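Local structure of RagB/SusD domain protein (Flavobacterium johnsoniae, 5J90) at residues A[156-161]-A[208-213]; A[137-142]-A[162-167]. The protein binds chitin as a SusD homologue encoded in a polysaccharide utilization locus, probably as a lipoprotein at the outer membrane surface. All blocks are in the same frame, centred on the assembly; numbering follows the deposited sequence.

How the contacts relate
Followed from the N terminus, the chain leaves helix 113-134, runs through the loop holding residues 137-142, and enters helix 154-177, which supplies a segment to each contact. Contact 2 closes the shorter loop: 162-167 reaches back to 137-142 across 19 intervening residues. Contact 1 closes a longer one, from 156-161 to 208-213 on helix 196-213. Since 156-161 precedes 162-167, the two closures cross instead of nesting. Their centres lie about 10 Å apart, and Met161 CG of contact 1 packs against Tyr139 OH of contact 2. Helix 154-177 is thus tied to the preceding loop and to the following helix.

Contact 1 of 2, residues A[156-161]-A[208-213]; sequences EVYTQM and LRLAMR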
loop_
_atom_site.group_PDB
_atom_site.type_symbol
_atom_site.label_atom_id
_atom_site.label_comp_id
_atom_site.label_asym_id
_atom_site.label_seq_id
_atom_site.Cartn_x
_atom_site.Cartn_y
_atom_site.Cartn_z
ATOM N N GLU A 156 13.669 -3.095 -0.224
ATOM C CA GLU A 156 15.075 -3.486 -0.296
ATOM C C GLU A 156 15.991 -2.467 0.371
ATOM O O GLU A 156 16.940 -2.844 1.070
ATOM C CB GLU A 156 15.502 -3.662 -1.760
ATOM C CG GLU A 156 14.937 -4.922 -2.405
ATOM C CD GLU A 156 14.958 -4.876 -3.930
ATOM O OE1 GLU A 156 15.345 -3.848 -4.547
ATOM O OE2 GLU A 156 14.571 -5.900 -4.533
ATOM N N VAL A 157 15.721 -1.182 0.151
ATOM C CA VAL A 157 16.554 -0.141 0.758
ATOM C C VAL A 157 16.496 -0.214 2.283
ATOM O O VAL A 157 17.530 -0.151 2.956
ATOM C CB VAL A 157 16.189 1.270 0.249
ATOM C CG1 VAL A 157 17.030 2.324 0.967
ATOM C CG2 VAL A 157 16.404 1.360 -1.265
ATOM N N TYR A 158 15.297 -0.365 2.834
ATOM C CA TYR A 158 15.157 -0.470 4.289
ATOM C C TYR A 158 15.928 -1.669 4.854
ATOM O O TYR A 158 16.634 -1.539 5.857
ATOM C CB TYR A 158 13.676 -0.464 4.716
ATOM C CG TYR A 158 13.216 0.929 5.107
ATOM C CD1 TYR A 158 12.986 1.906 4.140
ATOM C CD2 TYR A 158 13.078 1.295 6.448
ATOM C CE1 TYR A 158 12.606 3.193 4.495
ATOM C CE2 TYR A 158 12.697 2.577 6.814
ATOM C CZ TYR A 158 12.476 3.528 5.838
ATOM O OH TYR A 158 12.110 4.800 6.234
ATOM N N THR A 159 15.829 -2.827 4.211
ATOM C CA THR A 159 16.604 -3.987 4.651
ATOM C C THR A 159 18.101 -3.691 4.636
ATOM O O THR A 159 18.819 -4.003 5.594
ATOM C CB THR A 159 16.272 -5.209 3.781
ATOM O OG1 THR A 159 14.937 -5.624 4.081
ATOM C CG2 THR A 159 17.215 -6.377 4.049
ATOM N N GLN A 160 18.573 -3.065 3.562
ATOM C CA GLN A 160 19.990 -2.707 3.488
ATOM C C GLN A 160 20.422 -1.717 4.574
ATOM O O GLN A 160 21.495 -1.865 5.164
ATOM C CB GLN A 160 20.327 -2.155 2.107
ATOM C CG GLN A 160 20.215 -3.145 0.982
ATOM C CD GLN A 160 20.425 -2.485 -0.358
ATOM O OE1 GLN A 160 21.565 -2.199 -0.740
ATOM N NE2 GLN A 160 19.324 -2.210 -1.076
ATOM N N MET A 161 19.592 -0.710 4.847
ATOM C CA MET A 161 19.917 0.274 5.874
ATOM C C MET A 161 20.018 -0.373 7.254
ATOM O O MET A 161 20.937 -0.068 8.017
ATOM C CB MET A 161 18.921 1.437 5.863
ATOM C CG MET A 161 19.008 2.292 4.597
ATOM S SD MET A 161 18.006 3.785 4.646
ATOM C CE MET A 161 16.340 3.163 4.912
ATOM N N LEU A 208 15.740 2.697 15.572
ATOM C CA LEU A 208 14.410 2.755 16.163
ATOM C C LEU A 208 13.446 3.604 15.332
ATOM O O LEU A 208 12.286 3.215 15.129
ATOM C CB LEU A 208 14.494 3.254 17.616
ATOM C CG LEU A 208 13.183 3.352 18.405
ATOM C CD1 LEU A 208 12.487 1.989 18.507
ATOM C CD2 LEU A 208 13.448 3.926 19.795
ATOM N N ARG A 209 13.920 4.745 14.830
ATOM C CA ARG A 209 13.118 5.562 13.926
ATOM C C ARG A 209 12.695 4.769 12.687
ATOM O O ARG A 209 11.522 4.776 12.306
ATOM C CB ARG A 209 13.900 6.816 13.508
ATOM C CG ARG A 209 13.202 7.603 12.401
ATOM C CD ARG A 209 14.086 8.695 11.808
ATOM N NE ARG A 209 14.175 9.864 12.687
ATOM C CZ ARG A 209 14.867 10.954 12.382
ATOM N NH1 ARG A 209 15.532 11.013 11.236
ATOM N NH2 ARG A 209 14.901 11.980 13.225
ATOM N N LEU A 210 13.653 4.101 12.058
ATOM C CA LEU A 210 13.363 3.358 10.826
ATOM C C LEU A 210 12.438 2.168 11.096
ATOM O O LEU A 210 11.572 1.833 10.272
ATOM C CB LEU A 210 14.656 2.904 10.140
ATOM C CG LEU A 210 15.573 4.035 9.678
ATOM C CD1 LEU A 210 16.840 3.462 9.053
ATOM C CD2 LEU A 210 14.872 4.991 8.730
ATOM N N ALA A 211 12.599 1.551 12.265
ATOM C CA ALA A 211 11.734 0.452 12.664
ATOM C C ALA A 211 10.280 0.908 12.817
ATOM O O ALA A 211 9.361 0.276 12.292
ATOM C CB ALA A 211 12.251 -0.174 13.950
ATOM N N MET A 212 10.052 2.024 13.507
ATOM C CA MET A 212 8.686 2.482 13.693
ATOM C C MET A 212 8.076 2.908 12.362
ATOM O O MET A 212 6.875 2.733 12.143
ATOM C CB MET A 212 8.610 3.616 14.725
ATOM C CG MET A 212 7.243 3.729 15.393
ATOM S SD MET A 212 6.819 2.280 16.407
ATOM C CE MET A 212 8.044 2.438 17.709
ATOM N N ARG A 213 8.898 3.453 11.464
ATOM C CA ARG A 213 8.404 3.844 10.146
ATOM C C ARG A 213 7.677 2.713 9.437
ATOM O O ARG A 213 6.696 2.960 8.730
ATOM C CB ARG A 213 9.553 4.324 9.250
ATOM C CG ARG A 213 9.077 4.907 7.917
ATOM C CD ARG A 213 8.797 6.410 8.032
ATOM N NE ARG A 213 10.055 7.159 8.014
ATOM C CZ ARG A 213 10.460 8.011 8.951
ATOM N NH1 ARG A 213 11.639 8.604 8.819
ATOM N NH2 ARG A 213 9.710 8.289 10.019
#
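Tyr158 and Leu210 form the heart of this contact, a worked example of a tyrosine packed between two helices. Leu210 CD2 meets the ring at CE2, 3.8 Å away, while the carbonyl O of Leu210 approaches the ring's edge near its plane. Beyond the ring, Tyr158 OH packs 3.5 Å from Arg213 CG. Met161 CE sits over the centre of one ring face, 3.6 Å above the plane, in a CH-pi contact within the helix; the bend of its chain at chi3 (-58°) also leaves that methyl 4.2 Å from Leu210 CD1. No hydrogen bond crosses between the segments. Instead, Asp132 of helix 113-134 accepts the bond from Tyr158 OH and pairs with Arg213, which has a second salt bridge to Glu434, so one carboxylate links both side chains. A phenylalanine here lacks the hydroxyl, which would probably leave Asp132 OD1 without this partner and the carboxylate less firmly fixed beside Arg213. Helices 154-177 and 196-213 run roughly antiparallel here, at 151°, their local axes 11.2 Å apart, and helix 113-134 covers the interface through His128 and Val124, which touch Leu210, within the helix-rich SusD fold.

Contact 2 of 2, residues A[137-142]-A[162-167]; sequences IIYSKF and FAELDT
Tyr139 opens a type I beta turn that ends at Phe142, closed by Phe142 N bonding to Tyr139 O, and from this turn its side chain reaches Glu164, within helix 154-177. The case illustrates how, in the largely helical SusD fold, a side chain from a loop between two helices can be anchored to the second helix by a hydrogen bond: the turn follows helix 113-134 and precedes helix 154-177. Tyr139 OH donates to Glu164 OE1 at 2.6 Å, a short bond and the sole hydrogen bond between the segments. The two side chains come from opposite directions, the carboxylate at the edge of the ring. With CG anti to the backbone N (chi1 -152°), the tyrosine ring is carried off the turn toward the helix, while the glutamate, extended beyond CG, spans the remaining distance. The ring and carboxylate planes are 55° apart.

Lys123 of helix 113-134 joins the pair: it forms a salt bridge with Glu164 OE2 and a cation-pi contact with the Tyr139 ring, so the two carboxylate oxygens have separate partners, and the rotation of the group is probably restrained. The positive charge would be expected to favour the ionised glutamate and thereby strengthen it as an acceptor. Met98 of helix 83-108 and Met127 pack on Tyr139, while Leu120 and Val124 of helix 113-134 line Glu164. On the turn itself, Lys141 NZ bonds to Ser140 OG at 2.9 Å, and that hydroxyl also pairs with Asp152, linking the turn to the chain just before helix 154-177. At the central bond, Glu164 OE1 lies in the plane of the Tyr139 ring, at its edge, and receives the hydroxyl through its syn lone pair, on the side of OE2.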
loop_
_atom_site.group_PDB
_atom_site.type_symbol
_atom_site.label_atom_id
_atom_site.label_comp_id
_atom_site.label_asym_id
_atom_site.label_seq_id
_atom_site.Cartn_x
_atom_site.Cartn_y
_atom_site.Cartn_z
ATOM N N ILE A 137 14.793 4.218 -4.786
ATOM C CA ILE A 137 15.934 5.103 -5.058
ATOM C C ILE A 137 17.116 4.273 -5.531
ATOM O O ILE A 137 17.112 3.048 -5.422
ATOM C CB ILE A 137 16.358 5.925 -3.806
ATOM C CG1 ILE A 137 16.853 4.998 -2.687
ATOM C CG2 ILE A 137 15.223 6.834 -3.340
ATOM C CD1 ILE A 137 17.606 5.735 -1.570
ATOM N N ILE A 138 18.138 4.943 -6.061
ATOM C CA ILE A 138 19.400 4.279 -6.338
ATOM C C ILE A 138 20.128 4.019 -5.018
ATOM O O ILE A 138 20.314 4.929 -4.203
ATOM C CB ILE A 138 20.276 5.110 -7.290
ATOM C CG1 ILE A 138 19.605 5.198 -8.659
ATOM C CG2 ILE A 138 21.662 4.481 -7.407
ATOM C CD1 ILE A 138 20.274 6.179 -9.627
ATOM N N TYR A 139 20.512 2.772 -4.779
ATOM C CA TYR A 139 21.211 2.458 -3.537
ATOM C C TYR A 139 22.273 1.390 -3.809
ATOM O O TYR A 139 23.451 1.725 -3.924
ATOM C CB TYR A 139 20.219 2.098 -2.408
ATOM C CG TYR A 139 20.738 2.403 -1.014
ATOM C CD1 TYR A 139 20.921 3.716 -0.594
ATOM C CD2 TYR A 139 21.027 1.380 -0.116
ATOM C CE1 TYR A 139 21.402 4.002 0.676
ATOM C CE2 TYR A 139 21.510 1.663 1.167
ATOM C CZ TYR A 139 21.688 2.975 1.548
ATOM O OH TYR A 139 22.159 3.286 2.807
ATOM N N SER A 140 21.869 0.138 -3.987
ATOM C CA SER A 140 22.840 -0.937 -4.211
ATOM C C SER A 140 23.679 -0.745 -5.481
ATOM O O SER A 140 24.837 -1.169 -5.527
ATOM C CB SER A 140 22.161 -2.321 -4.226
ATOM O OG SER A 140 21.365 -2.524 -5.388
ATOM N N LYS A 141 23.107 -0.111 -6.500
ATOM C CA LYS A 141 23.778 0.006 -7.789
ATOM C C LYS A 141 24.502 1.336 -7.970
ATOM O O LYS A 141 24.983 1.635 -9.060
ATOM C CB LYS A 141 22.772 -0.192 -8.937
ATOM C CG LYS A 141 22.060 -1.535 -8.936
ATOM C CD LYS A 141 23.044 -2.690 -8.969
ATOM C CE LYS A 141 22.320 -4.026 -8.978
ATOM N NZ LYS A 141 21.419 -4.167 -7.797
ATOM N N PHE A 142 24.585 2.144 -6.915
ATOM C CA PHE A 142 25.272 3.424 -7.034
ATOM C C PHE A 142 26.703 3.234 -7.532
ATOM O O PHE A 142 27.399 2.320 -7.091
ATOM C CB PHE A 142 25.295 4.188 -5.705
ATOM C CG PHE A 142 25.942 5.541 -5.819
ATOM C CD1 PHE A 142 25.226 6.631 -6.272
ATOM C CD2 PHE A 142 27.287 5.711 -5.508
ATOM C CE1 PHE A 142 25.819 7.873 -6.398
ATOM C CE2 PHE A 142 27.894 6.952 -5.637
ATOM C CZ PHE A 142 27.161 8.038 -6.078
ATOM N N PHE A 162 19.101 -1.276 7.585
ATOM C CA PHE A 162 19.192 -1.971 8.870
ATOM C C PHE A 162 20.486 -2.779 8.954
ATOM O O PHE A 162 21.107 -2.840 10.019
ATOM C CB PHE A 162 17.992 -2.906 9.071
ATOM C CG PHE A 162 16.682 -2.200 9.364
ATOM C CD1 PHE A 162 16.571 -1.273 10.398
ATOM C CD2 PHE A 162 15.545 -2.509 8.630
ATOM C CE1 PHE A 162 15.358 -0.647 10.682
ATOM C CE2 PHE A 162 14.331 -1.887 8.900
ATOM C CZ PHE A 162 14.235 -0.950 9.933
ATOM N N ALA A 163 20.894 -3.398 7.842
ATOM C CA ALA A 163 22.125 -4.204 7.825
ATOM C C ALA A 163 23.370 -3.329 7.928
ATOM O O ALA A 163 24.353 -3.711 8.564
ATOM C CB ALA A 163 22.191 -5.075 6.559
ATOM N N GLU A 164 23.331 -2.163 7.294
ATOM C CA GLU A 164 24.425 -1.203 7.410
ATOM C C GLU A 164 24.573 -0.715 8.847
ATOM O O GLU A 164 25.688 -0.609 9.364
ATOM C CB GLU A 164 24.213 -0.045 6.442
ATOM C CG GLU A 164 24.464 -0.468 5.000
ATOM C CD GLU A 164 23.996 0.549 3.973
ATOM O OE1 GLU A 164 23.135 1.402 4.305
ATOM O OE2 GLU A 164 24.490 0.489 2.820
ATOM N N LEU A 165 23.458 -0.420 9.505
ATOM C CA LEU A 165 23.537 -0.067 10.916
ATOM C C LEU A 165 24.075 -1.228 11.760
ATOM O O LEU A 165 24.830 -0.994 12.705
ATOM C CB LEU A 165 22.187 0.424 11.434
ATOM C CG LEU A 165 21.685 1.722 10.789
ATOM C CD1 LEU A 165 20.337 2.101 11.380
ATOM C CD2 LEU A 165 22.686 2.852 10.955
ATOM N N ASP A 166 23.701 -2.469 11.432
ATOM C CA ASP A 166 24.265 -3.638 12.130
ATOM C C ASP A 166 25.787 -3.649 12.019
ATOM O O ASP A 166 26.487 -3.837 13.014
ATOM C CB ASP A 166 23.739 -4.962 11.552
ATOM C CG ASP A 166 22.278 -5.214 11.857
ATOM O OD1 ASP A 166 21.735 -4.628 12.822
ATOM O OD2 ASP A 166 21.685 -6.037 11.116
ATOM N N THR A 167 26.292 -3.459 10.805
ATOM C CA THR A 167 27.734 -3.462 10.558
ATOM C C THR A 167 28.434 -2.357 11.349
ATOM O O THR A 167 29.437 -2.606 12.035
ATOM C CB THR A 167 28.012 -3.292 9.064
ATOM O OG1 THR A 167 27.474 -4.420 8.358
ATOM C CG2 THR A 167 29.509 -3.199 8.792
#